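Local coordinates for TonB-dependent siderophore receptor (Pseudomonas aeruginosa 39016, PDB 5NEC), which probably imports iron-loaded siderophores across the outer membrane of Pseudomonas aeruginosa, as a TonB-dependent receptor with a plug domain inside a beta-barrel, at residues A[710-713]-A[714-718]; A[666-669]-A[670-674]. All blocks are in the same frame, centred on the assembly; numbering follows the deposited sequence.

How the contacts relate
Contact 1 (710-713 with 714-718) and contact 2 (666-669 with 670-674) are two turns of the same chain, in series, with centres about 9 Å apart. Contact 2 links barrel strands 653-666 and 674-688, whereas contact 1 is the bend of a short hairpin, strands 708-711 and 716-719, that forms a small separate sheet with strand 244-245. They touch by packing: Ala713 O lies 3.5 Å from Asp668 CB, and Tyr712 O lies 3.7 Å from Val673 CG2. Tyr246 meets both, through Tyr712 and Val673. Lys710 and Tyr712 of contact 1 also reach Gln71 and Ala84, within the range of the plug family, so contact 1 borders the plug.

Contact 1. Residues A[710-713]-A[714-718]; sequences KAYA and AHYAS
Lys710 and Ser718 form an antiparallel hydrogen-bonded pair, and Ala711 and Ala717 the non-hydrogen-bonded pair that follows, with CA atoms 4.7 Å apart. Ser718 N donates to Lys710 O at 3.0 Å. Nearer the bend the ladder slackens: Tyr712 N to Tyr716 O is a weak bond of 3.5 Å, and the chain turns back through Ala713, Ala714 and His715. This is a beta hairpin whose second strand also pairs with strand 244-245, through backbone bonds of Ala717 to Ile244. Beside the weak bond, the rings of Tyr712 and Tyr716 meet obliquely, planes 39° apart and centroids separated by 4.7 Å. Their closest carbons are Tyr712 CE2 and Tyr716 CE2, at 3.4 Å, while Tyr712 CD2 lies over a face of the Tyr716 ring, offset toward its rim. The Tyr716 ring gets there because its CG sits between the backbone N and the carbonyl carbon (chi1 77°). Tyr716 OH in turn stands over a face of the Tyr712 ring. On the Lys710-Ser718 pair, the CB atoms of the two residues are 4.0 Å apart; Lys710 NZ is hydrogen-bonded to Gln71 OE1, and Ser718 OG to Asp709 OD1.

Contact 2. Residues A[666-669]-A[670-674]; sequences YGDV and GNTVY
Asp668 grips Thr672 and Val673 through its carboxylate. Asp668 OD1 accepts Thr672 N at 2.9 Å on its syn lone pair and also Val673 N, the longer bond at 3.3 Å, whose donor lies 32° out of the carboxylate plane. Asp668 OD2 takes the hydroxyl of Thr672, with OG1 at 2.7 Å, again on the syn side. These bonds spread over both oxygens and hold the carboxylate against rotation. With CG between the backbone N and the carbonyl carbon (chi1 59°), the carboxylate is brought across the turn to the backbone and hydroxyl of Thr672. The backbone O of Asp668 is shared by two donors of Asn671: its N, well above the carbonyl plane, and ND2, at 3.0 Å and in that plane. The same amide lies flat on the Tyr666 ring, the two planes only 9° apart, with Asn671 CG over the ring centre; Asn671 CB makes a CH-pi contact with that face, 4.0 Å from the centroid. Further out, Asn671 OD1 accepts from Glu632 N, which helps to fix the amide's orientation. The neck of the loop is closed by Gly667 N, which donates to Val673 O at 3.0 Å, and by the non-hydrogen-bonded pair Tyr666-Tyr674, while Tyr674 makes a cation-pi contact with Lys664. A type I beta turn, Asp668 to Asn671, forms the tip of this loop, which joins two neighbouring antiparallel strands of a TonB-dependent receptor barrel.

Contact 1. Residues A[710-713]-A[714-718]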
loop_
_atom_site.group_PDB
_atom_site.type_symbol
_atom_site.label_atom_id
_atom_site.label_comp_id
_atom_site.label_asym_id
_atom_site.label_seq_id
_atom_site.Cartn_x
_atom_site.Cartn_y
_atom_site.Cartn_z
ATOM N N LYS A 710 11.087 -0.267 -7.533
ATOM C CA LYS A 710 11.404 0.744 -6.504
ATOM C C LYS A 710 12.795 1.295 -6.756
ATOM O O LYS A 710 13.750 0.527 -6.950
ATOM C CB LYS A 710 11.371 0.167 -5.080
ATOM C CG LYS A 710 10.097 -0.575 -4.693
ATOM C CD LYS A 710 10.327 -1.466 -3.497
ATOM C CE LYS A 710 9.086 -2.287 -3.209
ATOM N NZ LYS A 710 8.745 -3.233 -4.301
ATOM N N ALA A 711 12.892 2.622 -6.767
ATOM C CA ALA A 711 14.156 3.323 -6.909
ATOM C C ALA A 711 14.468 3.960 -5.571
ATOM O O ALA A 711 13.742 4.839 -5.142
ATOM C CB ALA A 711 14.033 4.390 -7.986
ATOM N N TYR A 712 15.526 3.518 -4.907
ATOM C CA TYR A 712 15.943 4.122 -3.634
ATOM C C TYR A 712 16.835 5.329 -3.869
ATOM O O TYR A 712 17.382 5.519 -4.949
ATOM C CB TYR A 712 16.590 3.077 -2.707
ATOM C CG TYR A 712 15.654 1.910 -2.490
ATOM C CD1 TYR A 712 14.444 2.077 -1.797
ATOM C CD2 TYR A 712 15.924 0.658 -3.042
ATOM C CE1 TYR A 712 13.562 1.016 -1.617
ATOM C CE2 TYR A 712 15.056 -0.409 -2.866
ATOM C CZ TYR A 712 13.872 -0.225 -2.160
ATOM O OH TYR A 712 13.022 -1.294 -2.013
ATOM N N ALA A 713 16.955 6.152 -2.834
ATOM C CA ALA A 713 17.654 7.441 -2.922
ATOM C C ALA A 713 19.146 7.326 -3.179
ATOM O O ALA A 713 19.755 8.259 -3.701
ATOM C CB ALA A 713 17.424 8.265 -1.667
ATOM N N ALA A 714 19.729 6.199 -2.802
ATOM C CA ALA A 714 21.116 5.933 -3.047
ATOM C C ALA A 714 21.339 4.440 -3.268
ATOM O O ALA A 714 20.511 3.616 -2.891
ATOM C CB ALA A 714 21.956 6.436 -1.885
ATOM N N HIS A 715 22.448 4.124 -3.941
ATOM C CA HIS A 715 23.077 2.822 -3.906
ATOM C C HIS A 715 22.483 1.772 -4.831
ATOM O O HIS A 715 23.244 1.100 -5.534
ATOM C CB HIS A 715 23.147 2.283 -2.481
ATOM C CG HIS A 715 23.712 3.257 -1.490
ATOM N ND1 HIS A 715 24.800 4.057 -1.767
ATOM C CD2 HIS A 715 23.342 3.555 -0.222
ATOM C CE1 HIS A 715 25.078 4.804 -0.714
ATOM N NE2 HIS A 715 24.209 4.519 0.237
ATOM N N TYR A 716 21.158 1.612 -4.835
ATOM C CA TYR A 716 20.517 0.476 -5.512
ATOM C C TYR A 716 19.014 0.640 -5.769
ATOM O O TYR A 716 18.387 1.576 -5.295
ATOM C CB TYR A 716 20.756 -0.821 -4.719
ATOM C CG TYR A 716 19.889 -0.969 -3.492
ATOM C CD1 TYR A 716 20.112 -0.187 -2.360
ATOM C CD2 TYR A 716 18.825 -1.893 -3.470
ATOM C CE1 TYR A 716 19.303 -0.298 -1.249
ATOM C CE2 TYR A 716 18.020 -2.021 -2.360
ATOM C CZ TYR A 716 18.274 -1.237 -1.247
ATOM O OH TYR A 716 17.490 -1.355 -0.156
ATOM N N ALA A 717 18.476 -0.308 -6.527
ATOM C CA ALA A 717 17.066 -0.394 -6.846
ATOM C C ALA A 717 16.583 -1.839 -6.727
ATOM O O ALA A 717 17.360 -2.801 -6.824
ATOM C CB ALA A 717 16.837 0.082 -8.266
ATOM N N SER A 718 15.278 -1.977 -6.542
ATOM C CA SER A 718 14.641 -3.275 -6.416
ATOM C C SER A 718 14.170 -3.739 -7.777
ATOM O O SER A 718 13.534 -2.983 -8.483
ATOM C CB SER A 718 13.458 -3.193 -5.461
ATOM O OG SER A 718 12.722 -4.399 -5.511
#

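Contact 2. Residues A[666-669]-A[670-674]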
loop_
_atom_site.group_PDB
_atom_site.type_symbol
_atom_site.label_atom_id
_atom_site.label_comp_id
_atom_site.label_asym_id
_atom_site.label_seq_id
_atom_site.Cartn_x
_atom_site.Cartn_y
_atom_site.Cartn_z
ATOM N N TYR A 666 12.865 8.789 -10.532
ATOM C CA TYR A 666 14.055 9.166 -9.788
ATOM C C TYR A 666 14.011 8.684 -8.344
ATOM O O TYR A 666 12.970 8.701 -7.701
ATOM C CB TYR A 666 14.215 10.679 -9.758
ATOM C CG TYR A 666 14.511 11.268 -11.096
ATOM C CD1 TYR A 666 15.816 11.252 -11.609
ATOM C CD2 TYR A 666 13.508 11.863 -11.852
ATOM C CE1 TYR A 666 16.102 11.817 -12.844
ATOM C CE2 TYR A 666 13.794 12.420 -13.088
ATOM C CZ TYR A 666 15.081 12.390 -13.574
ATOM O OH TYR A 666 15.333 12.930 -14.790
ATOM N N GLY A 667 15.169 8.287 -7.852
ATOM C CA GLY A 667 15.341 7.853 -6.488
ATOM C C GLY A 667 15.557 8.987 -5.509
ATOM O O GLY A 667 15.149 8.880 -4.360
ATOM N N ASP A 668 16.224 10.056 -5.935
ATOM C CA ASP A 668 16.635 11.130 -5.007
ATOM C C ASP A 668 16.122 12.495 -5.429
ATOM O O ASP A 668 15.836 12.713 -6.611
ATOM C CB ASP A 668 18.164 11.169 -4.826
ATOM C CG ASP A 668 18.932 11.395 -6.147
ATOM O OD1 ASP A 668 18.422 10.995 -7.231
ATOM O OD2 ASP A 668 20.057 11.959 -6.104
ATOM N N VAL A 669 15.978 13.396 -4.453
ATOM C CA VAL A 669 15.672 14.815 -4.736
ATOM C C VAL A 669 16.690 15.418 -5.711
ATOM O O VAL A 669 16.321 16.252 -6.525
ATOM C CB VAL A 669 15.586 15.712 -3.464
ATOM C CG1 VAL A 669 14.397 15.313 -2.612
ATOM C CG2 VAL A 669 16.870 15.683 -2.636
ATOM N N GLY A 670 17.951 14.982 -5.631
ATOM C CA GLY A 670 18.996 15.448 -6.539
ATOM C C GLY A 670 18.897 14.962 -7.987
ATOM O O GLY A 670 19.612 15.471 -8.843
ATOM N N ASN A 671 18.041 13.971 -8.250
ATOM C CA ASN A 671 17.790 13.432 -9.597
ATOM C C ASN A 671 19.056 12.840 -10.255
ATOM O O ASN A 671 19.214 12.923 -11.477
ATOM C CB ASN A 671 17.142 14.480 -10.531
ATOM C CG ASN A 671 15.706 14.863 -10.151
ATOM O OD1 ASN A 671 15.027 15.496 -10.954
ATOM N ND2 ASN A 671 15.248 14.516 -8.955
ATOM N N THR A 672 19.930 12.234 -9.439
ATOM C CA THR A 672 21.191 11.616 -9.903
ATOM C C THR A 672 21.085 10.112 -10.144
ATOM O O THR A 672 21.984 9.519 -10.753
ATOM C CB THR A 672 22.353 11.862 -8.913
ATOM O OG1 THR A 672 22.128 11.152 -7.684
ATOM C CG2 THR A 672 22.509 13.351 -8.613
ATOM N N VAL A 673 20.009 9.493 -9.658
ATOM C CA VAL A 673 19.759 8.062 -9.901
ATOM C C VAL A 673 18.293 7.841 -10.257
ATOM O O VAL A 673 17.417 8.613 -9.847
ATOM C CB VAL A 673 20.156 7.166 -8.701
ATOM C CG1 VAL A 673 21.647 7.276 -8.428
ATOM C CG2 VAL A 673 19.356 7.501 -7.438
ATOM N N TYR A 674 18.037 6.799 -11.039
ATOM C CA TYR A 674 16.702 6.561 -11.574
ATOM C C TYR A 674 16.564 5.130 -12.047
ATOM O O TYR A 674 17.566 4.438 -12.217
ATOM C CB TYR A 674 16.392 7.540 -12.731
ATOM C CG TYR A 674 16.972 7.160 -14.078
ATOM C CD1 TYR A 674 18.273 7.508 -14.415
ATOM C CD2 TYR A 674 16.208 6.471 -15.022
ATOM C CE1 TYR A 674 18.815 7.184 -15.662
ATOM C CE2 TYR A 674 16.720 6.130 -16.254
ATOM C CZ TYR A 674 18.020 6.493 -16.578
ATOM O OH TYR A 674 18.519 6.138 -17.807
#